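Local coordinates for protelomerase (Agrobacterium tumefaciens, PDB 4F43) that cuts DNA at replicated telomere junctions and rejoins the strands as covalently closed hairpin ends, which it also protects, in this linear-chromosome-bearing bacterium, at a contact of chain A with DNA. Coordinates in Å, arbitrary orientation; residue numbers count along the deposited sequence, not the author numbering.

A contact of chain A with DNA. Residues 25-28, 71. With nucleotides of chain B.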
loop_
_atom_site.group_PDB
_atom_site.type_symbol
_atom_site.label_atom_id
_atom_site.label_comp_id
_atom_site.label_asym_id
_atom_site.label_seq_id
_atom_site.Cartn_x
_atom_site.Cartn_y
_atom_site.Cartn_z
ATOM N N ARG A 25 21.398 11.826 -0.756
ATOM C CA ARG A 25 21.576 11.876 -2.202
ATOM C C ARG A 25 21.163 13.223 -2.780
ATOM O O ARG A 25 20.486 14.013 -2.123
ATOM C CB ARG A 25 20.757 10.772 -2.873
ATOM C CG ARG A 25 21.414 9.406 -2.884
ATOM C CD ARG A 25 20.506 8.384 -3.548
ATOM N NE ARG A 25 21.223 7.176 -3.943
ATOM C CZ ARG A 25 21.757 6.988 -5.147
ATOM N NH1 ARG A 25 22.392 5.858 -5.424
ATOM N NH2 ARG A 25 21.656 7.931 -6.073
ATOM N N LYS A 26 21.575 13.473 -4.018
ATOM C CA LYS A 26 21.138 14.658 -4.743
ATOM C C LYS A 26 19.918 14.326 -5.592
ATOM O O LYS A 26 19.941 13.375 -6.372
ATOM C CB LYS A 26 22.265 15.203 -5.622
ATOM C CG LYS A 26 23.390 15.856 -4.842
ATOM C CD LYS A 26 22.869 16.998 -3.985
ATOM C CE LYS A 26 23.981 17.619 -3.155
ATOM N NZ LYS A 26 23.480 18.712 -2.276
ATOM N N PRO A 27 18.844 15.116 -5.442
ATOM C CA PRO A 27 17.570 14.875 -6.130
ATOM C C PRO A 27 17.667 15.033 -7.647
ATOM O O PRO A 27 17.004 15.902 -8.211
ATOM C CB PRO A 27 16.651 15.952 -5.546
ATOM C CG PRO A 27 17.573 17.034 -5.104
ATOM C CD PRO A 27 18.803 16.333 -4.613
ATOM N N THR A 28 18.468 14.188 -8.292
ATOM C CA THR A 28 18.708 14.273 -9.731
ATOM C C THR A 28 17.437 14.103 -10.562
ATOM O O THR A 28 17.199 14.857 -11.507
ATOM C CB THR A 28 19.747 13.230 -10.188
ATOM O OG1 THR A 28 19.286 11.914 -9.861
ATOM C CG2 THR A 28 21.084 13.477 -9.507
ATOM N N TYR A 71 8.793 6.076 -12.650
ATOM C CA TYR A 71 9.285 7.393 -13.040
ATOM C C TYR A 71 8.379 8.039 -14.077
ATOM O O TYR A 71 8.152 9.246 -14.043
ATOM C CB TYR A 71 10.715 7.308 -13.575
ATOM C CG TYR A 71 11.756 7.126 -12.498
ATOM C CD1 TYR A 71 11.395 7.035 -11.159
ATOM C CD2 TYR A 71 13.105 7.060 -12.818
ATOM C CE1 TYR A 71 12.345 6.873 -10.173
ATOM C CE2 TYR A 71 14.062 6.901 -11.838
ATOM C CZ TYR A 71 13.675 6.806 -10.517
ATOM O OH TYR A 71 14.624 6.646 -9.536
ATOM P P DT B 6 17.268 14.055 6.667
ATOM O OP1 DT B 6 17.267 15.532 6.772
ATOM O OP2 DT B 6 16.233 13.268 7.374
ATOM O "O5'" DT B 6 17.221 13.649 5.122
ATOM C "C5'" DT B 6 18.230 14.140 4.250
ATOM C "C4'" DT B 6 18.275 13.335 2.965
ATOM O "O4'" DT B 6 18.910 12.059 3.205
ATOM C "C3'" DT B 6 16.912 12.996 2.373
ATOM O "O3'" DT B 6 16.620 13.888 1.301
ATOM C "C2'" DT B 6 17.042 11.548 1.893
ATOM C "C1'" DT B 6 18.503 11.203 2.162
ATOM N N1 DT B 6 18.737 9.796 2.587
ATOM C C2 DT B 6 19.584 9.012 1.837
ATOM O O2 DT B 6 20.157 9.407 0.838
ATOM N N3 DT B 6 19.740 7.734 2.305
ATOM C C4 DT B 6 19.151 7.170 3.420
ATOM O O4 DT B 6 19.366 6.005 3.745
ATOM C C5 DT B 6 18.275 8.048 4.158
ATOM C C7 DT B 6 17.573 7.556 5.389
ATOM C C6 DT B 6 18.112 9.303 3.714
ATOM P P DA B 7 15.148 13.928 0.658
ATOM O OP1 DA B 7 14.799 15.344 0.409
ATOM O OP2 DA B 7 14.260 13.093 1.498
ATOM O "O5'" DA B 7 15.333 13.180 -0.744
ATOM C "C5'" DA B 7 16.310 13.646 -1.671
ATOM C "C4'" DA B 7 16.762 12.531 -2.601
ATOM O "O4'" DA B 7 17.146 11.381 -1.802
ATOM C "C3'" DA B 7 15.709 12.024 -3.585
ATOM O "O3'" DA B 7 16.336 11.665 -4.815
ATOM C "C2'" DA B 7 15.161 10.800 -2.862
ATOM C "C1'" DA B 7 16.437 10.246 -2.251
ATOM N N9 DA B 7 16.180 9.344 -1.133
ATOM C C8 DA B 7 15.257 9.505 -0.136
ATOM N N7 DA B 7 15.250 8.528 0.739
ATOM C C5 DA B 7 16.232 7.664 0.282
ATOM C C6 DA B 7 16.717 6.432 0.768
ATOM N N6 DA B 7 16.253 5.834 1.871
ATOM N N1 DA B 7 17.704 5.832 0.073
ATOM C C2 DA B 7 18.169 6.426 -1.031
ATOM N N3 DA B 7 17.798 7.579 -1.585
ATOM C C4 DA B 7 16.814 8.152 -0.872
ATOM P P DA B 8 15.457 11.429 -6.143
ATOM O OP1 DA B 8 15.525 12.655 -6.965
ATOM O OP2 DA B 8 14.134 10.905 -5.736
ATOM O "O5'" DA B 8 16.237 10.256 -6.899
ATOM C "C5'" DA B 8 17.616 10.406 -7.206
ATOM C "C4'" DA B 8 18.327 9.065 -7.149
ATOM O "O4'" DA B 8 18.081 8.462 -5.853
ATOM C "C3'" DA B 8 17.879 8.043 -8.191
ATOM O "O3'" DA B 8 19.002 7.324 -8.677
ATOM C "C2'" DA B 8 16.940 7.130 -7.413
ATOM C "C1'" DA B 8 17.554 7.163 -6.021
ATOM N N9 DA B 8 16.584 6.911 -4.959
ATOM C C8 DA B 8 15.526 7.697 -4.594
ATOM N N7 DA B 8 14.826 7.208 -3.598
ATOM C C5 DA B 8 15.469 6.021 -3.289
ATOM C C6 DA B 8 15.223 5.024 -2.321
ATOM N N6 DA B 8 14.214 5.066 -1.445
ATOM N N1 DA B 8 16.064 3.971 -2.290
ATOM C C2 DA B 8 17.076 3.917 -3.162
ATOM N N3 DA B 8 17.407 4.789 -4.112
ATOM C C4 DA B 8 16.555 5.824 -4.120
ATOM P P DA B 27 24.021 -1.080 -3.475
ATOM O OP1 DA B 27 23.829 -2.098 -4.530
ATOM O OP2 DA B 27 24.787 -1.419 -2.256
ATOM O "O5'" DA B 27 24.691 0.216 -4.131
ATOM C "C5'" DA B 27 24.088 0.813 -5.272
ATOM C "C4'" DA B 27 24.032 2.325 -5.136
ATOM O "O4'" DA B 27 23.183 2.676 -4.014
ATOM C "C3'" DA B 27 25.375 3.009 -4.891
ATOM O "O3'" DA B 27 25.492 4.144 -5.737
ATOM C "C2'" DA B 27 25.309 3.412 -3.419
ATOM C "C1'" DA B 27 23.819 3.682 -3.256
ATOM N N9 DA B 27 23.335 3.608 -1.881
ATOM C C8 DA B 27 23.490 2.573 -1.000
ATOM N N7 DA B 27 22.941 2.791 0.173
ATOM C C5 DA B 27 22.385 4.054 0.051
ATOM C C6 DA B 27 21.657 4.872 0.943
ATOM N N6 DA B 27 21.346 4.524 2.197
ATOM N N1 DA B 27 21.254 6.077 0.491
ATOM C C2 DA B 27 21.557 6.440 -0.759
ATOM N N3 DA B 27 22.230 5.764 -1.686
ATOM C C4 DA B 27 22.619 4.571 -1.210
#
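Arg25 lies in the minor groove and reads both members of one A-T pair, DT6 and DA27 of the hairpin strand, chain B. Its backbone N gives a hydrogen bond to O2 of the thymine DT6 (3.2 Å), while the side-chain NE gives another to N3 of the adenine DA27 (2.8 Å). The adenine N3 is tilted about 21° from the guanidinium plane. Acceptors like N3 and O2 occur in every base pair, so these bonds read sequence weakly. Guanine, however, carries an amino group at C2, and the arginine methylenes close to adenine C2 would probably disfavour a G-C pair. A long, slim arginine can lie along the groove floor and still offer an N-H donor.

CG of Arg25 stands beside the backbone N, anti to the carbonyl carbon (chi1 -82°), and the chain then runs extended to NE. Arg25 CD passes 3.6 Å from C2 of DA27 and also approaches C2 of DA7 and C1' of DA8, so the methylenes pack against both arms of the hairpin stem. The guanidinium plane is turned across the chain (chi4 -93°), its edge meeting C4' of DA27 in plane. Beyond NE the terminal nitrogens diverge: Arg25 NH1 comes to 3.4 Å from C1' of DA27, and Arg25 NH2 lies 3.6 Å from O4' of DA8. If charged, the group would probably be stabilised by the phosphates flanking the groove.

The following residues turn out of the groove along the DA8 backbone. Lys26 contributes mainly its main chain, its side chain pointing away. Pro27, its CB 3.8 Å from OP1 of DA8, faces the phosphate; its compact ring may suit the approach. Thr28 sets its small hydroxyl OG1 3.5 Å from C5' of DA8, and the long, flat Tyr71 spans from its helix to lay its phenol OH at the deoxyribose C2' and C3', both as packing contacts. Together they probably hold the hairpin DNA that the enzyme makes and protects.

Arg25 to Pro27 end the loop linking helix 9-18 to helix 28-40, which Thr28 begins; with Tyr71 of helix 65-82 they border the minor groove of the stem.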